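Local coordinates for axin interactor, dorsalization-associated protein (Danio rerio, PDB 2QZQ) that binds axin and disrupts its homodimerization, thereby inhibiting axin-mediated JNK activation and acting as a ventralizing factor in the embryo, and carries a C-terminal C2 domain, at residues Leu18-Ile23 / Ile65-Asp70; Gln52-Ala57 / Val69-Gln74; Gly116-Glu121 / Leu144-Thr149. All blocks are in the same frame, centred on the assembly; numbering follows the deposited sequence.

Contact 1: residues Leu18-Ile23 / Ile65-Asp70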
loop_
_atom_site.group_PDB
_atom_site.type_symbol
_atom_site.label_atom_id
_atom_site.label_comp_id
_atom_site.label_asym_id
_atom_site.label_seq_id
_atom_site.Cartn_x
_atom_site.Cartn_y
_atom_site.Cartn_z
ATOM N N LEU A 18 -8.831 -0.997 -2.951
ATOM C CA LEU A 18 -7.973 -1.921 -2.210
ATOM C C LEU A 18 -8.259 -1.795 -0.735
ATOM O O LEU A 18 -8.069 -0.703 -0.153
ATOM C CB LEU A 18 -6.499 -1.635 -2.491
ATOM C CG LEU A 18 -6.061 -1.800 -3.942
ATOM C CD1 LEU A 18 -4.663 -1.228 -4.171
ATOM C CD2 LEU A 18 -6.173 -3.252 -4.375
ATOM N N THR A 19 -8.748 -2.880 -0.135
ATOM C CA THR A 19 -8.959 -2.922 1.298
ATOM C C THR A 19 -7.647 -3.343 1.921
ATOM O O THR A 19 -7.135 -4.410 1.628
ATOM C CB THR A 19 -10.036 -3.973 1.675
ATOM O OG1 THR A 19 -11.245 -3.684 0.958
ATOM C CG2 THR A 19 -10.318 -3.981 3.193
ATOM N N ILE A 20 -7.101 -2.506 2.785
ATOM C CA ILE A 20 -5.898 -2.890 3.504
ATOM C C ILE A 20 -6.408 -3.535 4.764
ATOM O O ILE A 20 -6.985 -2.865 5.645
ATOM C CB ILE A 20 -4.995 -1.673 3.841
ATOM C CG1 ILE A 20 -4.552 -0.931 2.568
ATOM C CG2 ILE A 20 -3.821 -2.101 4.729
ATOM C CD1 ILE A 20 -3.860 0.417 2.854
ATOM N N GLU A 21 -6.226 -4.851 4.837
ATOM C CA GLU A 21 -6.748 -5.618 5.954
ATOM C C GLU A 21 -5.795 -5.513 7.119
ATOM O O GLU A 21 -6.154 -5.021 8.172
ATOM C CB GLU A 21 -6.993 -7.074 5.550
ATOM C CG GLU A 21 -7.999 -7.147 4.384
ATOM C CD GLU A 21 -8.295 -8.561 3.885
ATOM O OE1 GLU A 21 -7.480 -9.474 4.105
ATOM O OE2 GLU A 21 -9.360 -8.739 3.250
ATOM N N LYS A 22 -4.569 -5.980 6.917
ATOM C CA LYS A 22 -3.593 -5.991 7.992
ATOM C C LYS A 22 -2.205 -6.114 7.382
ATOM O O LYS A 22 -2.074 -6.460 6.210
ATOM C CB LYS A 22 -3.863 -7.139 8.953
ATOM C CG LYS A 22 -3.537 -8.516 8.416
ATOM C CD LYS A 22 -4.043 -9.599 9.342
ATOM C CE LYS A 22 -3.942 -10.958 8.655
ATOM N NZ LYS A 22 -4.314 -12.065 9.573
ATOM N N ILE A 23 -1.191 -5.812 8.186
ATOM C CA ILE A 23 0.182 -6.022 7.783
ATOM C C ILE A 23 0.906 -6.814 8.869
ATOM O O ILE A 23 0.828 -6.477 10.067
ATOM C CB ILE A 23 0.911 -4.690 7.406
ATOM C CG1 ILE A 23 2.325 -4.979 6.845
ATOM C CG2 ILE A 23 0.986 -3.718 8.574
ATOM C CD1 ILE A 23 3.054 -3.689 6.368
ATOM N N ILE A 65 -0.590 -5.456 12.502
ATOM C CA ILE A 65 -1.330 -4.233 12.697
ATOM C C ILE A 65 -2.517 -4.341 11.766
ATOM O O ILE A 65 -2.352 -4.531 10.559
ATOM C CB ILE A 65 -0.466 -3.000 12.374
ATOM C CG1 ILE A 65 0.611 -2.853 13.452
ATOM C CG2 ILE A 65 -1.308 -1.707 12.307
ATOM C CD1 ILE A 65 1.884 -2.261 12.924
ATOM N N HIS A 66 -3.712 -4.241 12.348
ATOM C CA HIS A 66 -4.965 -4.286 11.592
ATOM C C HIS A 66 -5.398 -2.878 11.189
ATOM O O HIS A 66 -5.392 -1.960 12.012
ATOM C CB HIS A 66 -6.044 -5.018 12.404
ATOM C CG HIS A 66 -5.673 -6.436 12.708
ATOM N ND1 HIS A 66 -4.881 -6.787 13.777
ATOM C CD2 HIS A 66 -5.913 -7.577 12.031
ATOM C CE1 HIS A 66 -4.657 -8.086 13.754
ATOM N NE2 HIS A 66 -5.272 -8.588 12.701
ATOM N N PHE A 67 -5.728 -2.720 9.904
ATOM C CA PHE A 67 -6.126 -1.459 9.310
ATOM C C PHE A 67 -7.614 -1.457 8.986
ATOM O O PHE A 67 -8.342 -0.531 9.404
ATOM C CB PHE A 67 -5.335 -1.193 8.012
ATOM C CG PHE A 67 -3.961 -0.608 8.242
ATOM C CD1 PHE A 67 -3.749 0.771 8.173
ATOM C CD2 PHE A 67 -2.887 -1.440 8.576
ATOM C CE1 PHE A 67 -2.469 1.303 8.411
ATOM C CE2 PHE A 67 -1.609 -0.917 8.828
ATOM C CZ PHE A 67 -1.395 0.457 8.745
ATOM N N SER A 68 -8.049 -2.493 8.246
ATOM C CA SER A 68 -9.435 -2.629 7.775
ATOM C C SER A 68 -9.948 -1.317 7.206
ATOM O O SER A 68 -10.936 -0.767 7.689
ATOM C CB SER A 68 -10.351 -3.110 8.906
ATOM O OG SER A 68 -9.833 -4.269 9.528
ATOM N N VAL A 69 -9.261 -0.813 6.188
ATOM C CA VAL A 69 -9.623 0.436 5.553
ATOM C C VAL A 69 -9.557 0.309 4.032
ATOM O O VAL A 69 -8.651 -0.341 3.495
ATOM C CB VAL A 69 -8.729 1.597 6.062
ATOM C CG1 VAL A 69 -7.272 1.455 5.568
ATOM C CG2 VAL A 69 -9.328 2.952 5.679
ATOM N N ASP A 70 -10.526 0.921 3.343
ATOM C CA ASP A 70 -10.553 0.928 1.875
ATOM C C ASP A 70 -9.780 2.106 1.317
ATOM O O ASP A 70 -9.929 3.241 1.779
ATOM C CB ASP A 70 -11.988 0.997 1.334
ATOM C CG ASP A 70 -12.789 -0.252 1.606
ATOM O OD1 ASP A 70 -12.223 -1.303 2.021
ATOM O OD2 ASP A 70 -14.026 -0.171 1.385
#
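Ile-20 and Phe-67 extend together from neighbouring antiparallel strands on the inner face of the beta sandwich of the Aida C2 domain. The methyl CG2 of Ile-20 sits 3.7 Å from CB of Phe-67, while CG2 of Ile-23 abuts the rim of the Phe-67 ring at CE2, 3.8 Å away. With CG1 of Ile-23 anti to the backbone N (chi1 -174°), the other branch, CG2, falls between N and the carbonyl carbon and meets the ring. Ile-36 of strand 34-41 packs on both Ile-20 and Phe-67 from across the sandwich. The pairing is interrupted by a G1 beta bulge, in which Ser-68 and Val-69 both face Ile-20; Ser-68 has a left-handed backbone (phi 45°, psi 59°). Through this kink the carbonyl O of Glu-21 takes two bonds, from N of Phe-67 at 2.9 Å and from N of Ser-68 at 3.2 Å, both from the same face of its plane. On the other face, Lys-22 runs alongside His-66 and makes a cation-pi contact with Tyr-64. Further along, Thr-19 and Asp-70 flank each other, and OG1 of Thr-19 donates to OD1 of Asp-70 at 2.8 Å, from above the carboxylate plane.

Contact 2: residues Gln52-Ala57 / Val69-Gln74; sequences QDTPVA and VDVEIQ
A side-chain-to-backbone hydrogen bond from Gln-52 to Glu-72, with no backbone pairing between the two segments, ties the outermost strand 52-53 to strand 64-72 in the facing layer of the C2 sandwich. The amide of Gln-52 reaches across with its chain extended beyond CG (chi2 175°), and NE2 donates to the carbonyl O of Glu-72 at 2.9 Å, with that oxygen close to the plane of the Gln-52 amide. NE2 of Gln-74 donates to the same oxygen at 3.0 Å from the opposite face of the carbonyl plane, its amide turned 76° from that of Gln-52. The oxygen is thus gripped from both faces, and CG of Gln-74 packs against NE2 of Gln-52 at 3.7 Å. The other end of the Gln-52 amide is held too: OE1 accepts from N of Leu-4 and, at 2.7 Å, from a water that itself accepts from N of Glu-72. Beside this polar cluster, CG1 of Val-71 lies 3.9 Å from NE2 of Gln-52, and CG2 of Thr-54 touches CG1 of Val-69 at 3.8 Å. Strand 34-41 pairs with Gln-52 through Val-38, strand 15-24 brings Ile-20 against Thr-54 and Val-71, and Leu-3 packs on Val-69 and Val-71.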
loop_
_atom_site.group_PDB
_atom_site.type_symbol
_atom_site.label_atom_id
_atom_site.label_comp_id
_atom_site.label_asym_id
_atom_site.label_seq_id
_atom_site.Cartn_x
_atom_site.Cartn_y
_atom_site.Cartn_z
ATOM N N GLN A 52 -1.954 9.034 -1.156
ATOM C CA GLN A 52 -2.951 8.951 -0.100
ATOM C C GLN A 52 -2.424 8.248 1.157
ATOM O O GLN A 52 -1.853 7.157 1.063
ATOM C CB GLN A 52 -4.176 8.185 -0.573
ATOM C CG GLN A 52 -4.910 8.758 -1.798
ATOM C CD GLN A 52 -6.025 7.849 -2.219
ATOM O OE1 GLN A 52 -7.090 7.844 -1.604
ATOM N NE2 GLN A 52 -5.781 7.032 -3.249
ATOM N N ASP A 53 -2.637 8.864 2.326
ATOM C CA ASP A 53 -2.238 8.264 3.609
ATOM C C ASP A 53 -3.422 7.657 4.323
ATOM O O ASP A 53 -4.457 8.320 4.485
ATOM C CB ASP A 53 -1.608 9.313 4.539
ATOM C CG ASP A 53 -0.250 9.768 4.093
ATOM O OD1 ASP A 53 0.342 9.192 3.137
ATOM O OD2 ASP A 53 0.261 10.722 4.726
ATOM N N THR A 54 -3.298 6.422 4.793
ATOM C CA THR A 54 -4.329 5.915 5.687
ATOM C C THR A 54 -4.283 6.751 6.975
ATOM O O THR A 54 -3.252 7.398 7.275
ATOM C CB THR A 54 -4.218 4.416 6.076
ATOM O OG1 THR A 54 -3.131 4.216 6.994
ATOM C CG2 THR A 54 -4.092 3.462 4.834
ATOM N N PRO A 55 -5.404 6.772 7.715
ATOM C CA PRO A 55 -5.304 7.202 9.108
ATOM C C PRO A 55 -4.371 6.258 9.847
ATOM O O PRO A 55 -4.097 5.135 9.374
ATOM C CB PRO A 55 -6.709 6.985 9.657
ATOM C CG PRO A 55 -7.620 6.949 8.449
ATOM C CD PRO A 55 -6.783 6.420 7.316
ATOM N N VAL A 56 -3.908 6.700 11.014
ATOM C CA VAL A 56 -3.133 5.851 11.916
ATOM C C VAL A 56 -3.949 4.654 12.412
ATOM O O VAL A 56 -5.119 4.776 12.797
ATOM C CB VAL A 56 -2.535 6.684 13.091
ATOM C CG1 VAL A 56 -2.050 5.797 14.246
ATOM C CG2 VAL A 56 -1.399 7.521 12.573
ATOM N N ALA A 57 -3.326 3.485 12.380
ATOM C CA ALA A 57 -3.961 2.266 12.824
ATOM C C ALA A 57 -3.694 2.085 14.320
ATOM O O ALA A 57 -2.561 2.283 14.788
ATOM C CB ALA A 57 -3.423 1.066 12.034
ATOM N N VAL A 69 -9.261 -0.813 6.188
ATOM C CA VAL A 69 -9.623 0.436 5.553
ATOM C C VAL A 69 -9.557 0.309 4.032
ATOM O O VAL A 69 -8.651 -0.341 3.495
ATOM C CB VAL A 69 -8.729 1.597 6.062
ATOM C CG1 VAL A 69 -7.272 1.455 5.568
ATOM C CG2 VAL A 69 -9.328 2.952 5.679
ATOM N N ASP A 70 -10.526 0.921 3.343
ATOM C CA ASP A 70 -10.553 0.928 1.875
ATOM C C ASP A 70 -9.780 2.106 1.317
ATOM O O ASP A 70 -9.929 3.241 1.779
ATOM C CB ASP A 70 -11.988 0.997 1.334
ATOM C CG ASP A 70 -12.789 -0.252 1.606
ATOM O OD1 ASP A 70 -12.223 -1.303 2.021
ATOM O OD2 ASP A 70 -14.026 -0.171 1.385
ATOM N N VAL A 71 -8.937 1.837 0.333
ATOM C CA VAL A 71 -8.256 2.889 -0.391
ATOM C C VAL A 71 -8.766 2.887 -1.839
ATOM O O VAL A 71 -8.716 1.859 -2.514
ATOM C CB VAL A 71 -6.703 2.728 -0.332
ATOM C CG1 VAL A 71 -6.006 3.822 -1.115
ATOM C CG2 VAL A 71 -6.231 2.728 1.141
ATOM N N GLU A 72 -9.221 4.052 -2.300
ATOM C CA GLU A 72 -9.748 4.222 -3.652
ATOM C C GLU A 72 -8.663 4.684 -4.599
ATOM O O GLU A 72 -8.103 5.777 -4.448
ATOM C CB GLU A 72 -10.950 5.206 -3.657
ATOM C CG GLU A 72 -12.033 4.877 -2.594
ATOM C CD GLU A 72 -12.824 3.591 -2.871
ATOM O OE1 GLU A 72 -12.771 3.042 -4.003
ATOM O OE2 GLU A 72 -13.518 3.126 -1.948
ATOM N N ILE A 73 -8.355 3.842 -5.584
ATOM C CA ILE A 73 -7.317 4.168 -6.568
ATOM C C ILE A 73 -7.837 5.244 -7.527
ATOM O O ILE A 73 -8.881 5.068 -8.167
ATOM C CB ILE A 73 -6.826 2.884 -7.295
ATOM C CG1 ILE A 73 -6.165 1.954 -6.275
ATOM C CG2 ILE A 73 -5.818 3.208 -8.410
ATOM C CD1 ILE A 73 -4.998 2.604 -5.521
ATOM N N GLN A 74 -7.097 6.348 -7.608
ATOM C CA GLN A 74 -7.568 7.592 -8.203
ATOM C C GLN A 74 -7.349 7.679 -9.708
ATOM O O GLN A 74 -6.966 8.715 -10.243
ATOM C CB GLN A 74 -6.922 8.781 -7.487
ATOM C CG GLN A 74 -7.341 8.868 -6.024
ATOM C CD GLN A 74 -8.816 9.198 -5.873
ATOM O OE1 GLN A 74 -9.277 10.230 -6.374
ATOM N NE2 GLN A 74 -9.555 8.347 -5.182
HETATM O O HOH W 1 -9.217 6.355 -0.785
#

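Contact 3: residues Gly116-Glu121 / Leu144-Thr149; sequences GPIVIE and LHLNQT
Gly-116 to Ile-120 pair with Leu-144 to Gln-148 in unbroken antiparallel register, six N-H to O=C bonds tying Gly-116 to Gln-148, Ile-118 to Leu-146 and Ile-120 to Leu-144, with CA-H...O contacts from CA of Pro-117 to O of Leu-146 and from CA of Val-119 to O of Leu-144 between them. Val-119 and His-145 project in parallel from one face of the sheet. CG1 of Val-119, anti to the carbonyl carbon (chi1 -56°), comes over the face of the imidazole, 3.7 Å from its centroid and 29° off the normal, a CH-pi contact. Both strands belong to the beta sandwich of the C2 domain, and the face of Ile-118, Ile-120, Leu-144 and Leu-146 turns inward, where Phe-88 of strand 85-94 packs on both leucines. There CG2 of Ile-118 rests 3.8 Å from CB of Leu-146, while CD1 of Ile-120 meets CD1 of Leu-146 at 3.7 Å. Towards the Gly-116 end the buried side chain of Gln-148 lies across Ile-118, its NE2 3.8 Å from CG2 of that residue. NE2 of Gln-148 is hydrogen-bonded to O of Glu-112, and a water that probably donates to O of Gly-116 accepts only a weak bond from NE2 of Gln-148, at 3.0 Å.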
loop_
_atom_site.group_PDB
_atom_site.type_symbol
_atom_site.label_atom_id
_atom_site.label_comp_id
_atom_site.label_asym_id
_atom_site.label_seq_id
_atom_site.Cartn_x
_atom_site.Cartn_y
_atom_site.Cartn_z
ATOM N N GLY A 116 -10.432 -10.171 -5.222
ATOM C CA GLY A 116 -10.206 -11.088 -4.116
ATOM C C GLY A 116 -8.979 -10.801 -3.267
ATOM O O GLY A 116 -8.311 -9.779 -3.461
ATOM N N PRO A 117 -8.702 -11.697 -2.304
ATOM C CA PRO A 117 -7.546 -11.589 -1.413
ATOM C C PRO A 117 -6.212 -11.732 -2.140
ATOM O O PRO A 117 -6.074 -12.514 -3.083
ATOM C CB PRO A 117 -7.742 -12.751 -0.441
ATOM C CG PRO A 117 -8.544 -13.759 -1.222
ATOM C CD PRO A 117 -9.503 -12.899 -1.994
ATOM N N ILE A 118 -5.242 -10.940 -1.702
ATOM C CA ILE A 118 -3.852 -11.080 -2.144
ATOM C C ILE A 118 -2.933 -10.805 -0.942
ATOM O O ILE A 118 -3.238 -9.936 -0.112
ATOM C CB ILE A 118 -3.518 -10.111 -3.332
ATOM C CG1 ILE A 118 -2.086 -10.322 -3.853
ATOM C CG2 ILE A 118 -3.787 -8.636 -2.965
ATOM C CD1 ILE A 118 -1.782 -9.476 -5.061
ATOM N N VAL A 119 -1.841 -11.565 -0.831
ATOM C CA VAL A 119 -0.792 -11.224 0.126
ATOM C C VAL A 119 0.456 -10.781 -0.656
ATOM O O VAL A 119 0.774 -11.319 -1.737
ATOM C CB VAL A 119 -0.490 -12.372 1.171
ATOM C CG1 VAL A 119 -1.783 -12.781 1.935
ATOM C CG2 VAL A 119 0.151 -13.572 0.514
ATOM N N ILE A 120 1.119 -9.753 -0.152
ATOM C CA ILE A 120 2.260 -9.202 -0.840
ATOM C C ILE A 120 3.385 -9.057 0.194
ATOM O O ILE A 120 3.161 -8.580 1.319
ATOM C CB ILE A 120 1.988 -7.798 -1.425
ATOM C CG1 ILE A 120 0.763 -7.780 -2.354
ATOM C CG2 ILE A 120 3.237 -7.293 -2.169
ATOM C CD1 ILE A 120 0.326 -6.365 -2.752
ATOM N N GLU A 121 4.583 -9.473 -0.220
ATOM C CA GLU A 121 5.788 -9.403 0.619
ATOM C C GLU A 121 6.313 -7.972 0.802
ATOM O O GLU A 121 6.080 -7.074 -0.042
ATOM C CB GLU A 121 6.895 -10.311 0.032
ATOM C CG GLU A 121 7.612 -9.735 -1.217
ATOM C CD GLU A 121 6.884 -10.009 -2.539
ATOM O OE1 GLU A 121 5.680 -10.336 -2.531
ATOM O OE2 GLU A 121 7.521 -9.852 -3.602
ATOM N N LEU A 144 1.719 -8.124 3.756
ATOM C CA LEU A 144 0.601 -7.189 3.643
ATOM C C LEU A 144 -0.593 -7.941 3.034
ATOM O O LEU A 144 -0.477 -8.523 1.955
ATOM C CB LEU A 144 0.995 -5.999 2.762
ATOM C CG LEU A 144 -0.066 -4.937 2.475
ATOM C CD1 LEU A 144 -0.467 -4.152 3.762
ATOM C CD2 LEU A 144 0.402 -4.006 1.362
ATOM N N HIS A 145 -1.732 -7.911 3.731
ATOM C CA HIS A 145 -2.948 -8.621 3.287
ATOM C C HIS A 145 -3.926 -7.600 2.780
ATOM O O HIS A 145 -4.319 -6.689 3.533
ATOM C CB HIS A 145 -3.607 -9.339 4.452
ATOM C CG HIS A 145 -2.867 -10.546 4.926
ATOM N ND1 HIS A 145 -1.678 -10.473 5.623
ATOM C CD2 HIS A 145 -3.161 -11.861 4.828
ATOM C CE1 HIS A 145 -1.268 -11.694 5.925
ATOM N NE2 HIS A 145 -2.155 -12.550 5.459
ATOM N N LEU A 146 -4.285 -7.728 1.497
ATOM C CA LEU A 146 -5.255 -6.854 0.838
ATOM C C LEU A 146 -6.449 -7.635 0.290
ATOM O O LEU A 146 -6.367 -8.860 0.080
ATOM C CB LEU A 146 -4.627 -6.088 -0.344
ATOM C CG LEU A 146 -3.288 -5.362 -0.167
ATOM C CD1 LEU A 146 -2.769 -4.858 -1.514
ATOM C CD2 LEU A 146 -3.456 -4.241 0.839
ATOM N N ASN A 147 -7.544 -6.914 0.073
ATOM C CA ASN A 147 -8.670 -7.425 -0.742
ATOM C C ASN A 147 -8.919 -6.445 -1.866
ATOM O O ASN A 147 -9.030 -5.235 -1.623
ATOM C CB ASN A 147 -9.942 -7.646 0.097
ATOM C CG ASN A 147 -11.026 -8.409 -0.668
ATOM O OD1 ASN A 147 -10.756 -9.431 -1.255
ATOM N ND2 ASN A 147 -12.247 -7.890 -0.666
ATOM N N GLN A 148 -8.971 -6.958 -3.105
ATOM C CA GLN A 148 -9.225 -6.123 -4.284
ATOM C C GLN A 148 -10.681 -6.263 -4.732
ATOM O O GLN A 148 -11.212 -7.376 -4.802
ATOM C CB GLN A 148 -8.316 -6.498 -5.470
ATOM C CG GLN A 148 -6.873 -6.803 -5.113
ATOM C CD GLN A 148 -5.969 -6.773 -6.322
ATOM O OE1 GLN A 148 -6.082 -5.887 -7.175
ATOM N NE2 GLN A 148 -5.058 -7.745 -6.407
ATOM N N THR A 149 -11.314 -5.127 -5.000
ATOM C CA THR A 149 -12.663 -5.094 -5.556
ATOM C C THR A 149 -12.621 -4.220 -6.785
ATOM O O THR A 149 -12.184 -3.056 -6.737
ATOM C CB THR A 149 -13.714 -4.503 -4.591
ATOM O OG1 THR A 149 -13.597 -5.119 -3.309
ATOM C CG2 THR A 149 -15.137 -4.729 -5.145
HETATM O O HOH W 2 -6.239 -10.365 -5.705
#

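Contacts 1 and 3 lie in the same antiparallel sheet, their centres about 9 Å apart: strand 144-151 pairs with strand 116-124 on one side and strand 15-24 on the other, and strand 15-24 then pairs with strand 64-72. The first and last strands, 15-24 and 144-151, are thus neighbours, which joins contacts 1 and 3. Contact 2 overlaps contact 1 at Val-69 and Asp-70, its centre about 9 Å from that of contact 1 but about 14 Å from that of contact 3, which it does not touch. Contacts 1 and 2 both close, on strand 64-72 or just beyond it, before contact 3 opens. Segments 18-23, 52-57 and most of 65-70 fall within the probable axin-binding region.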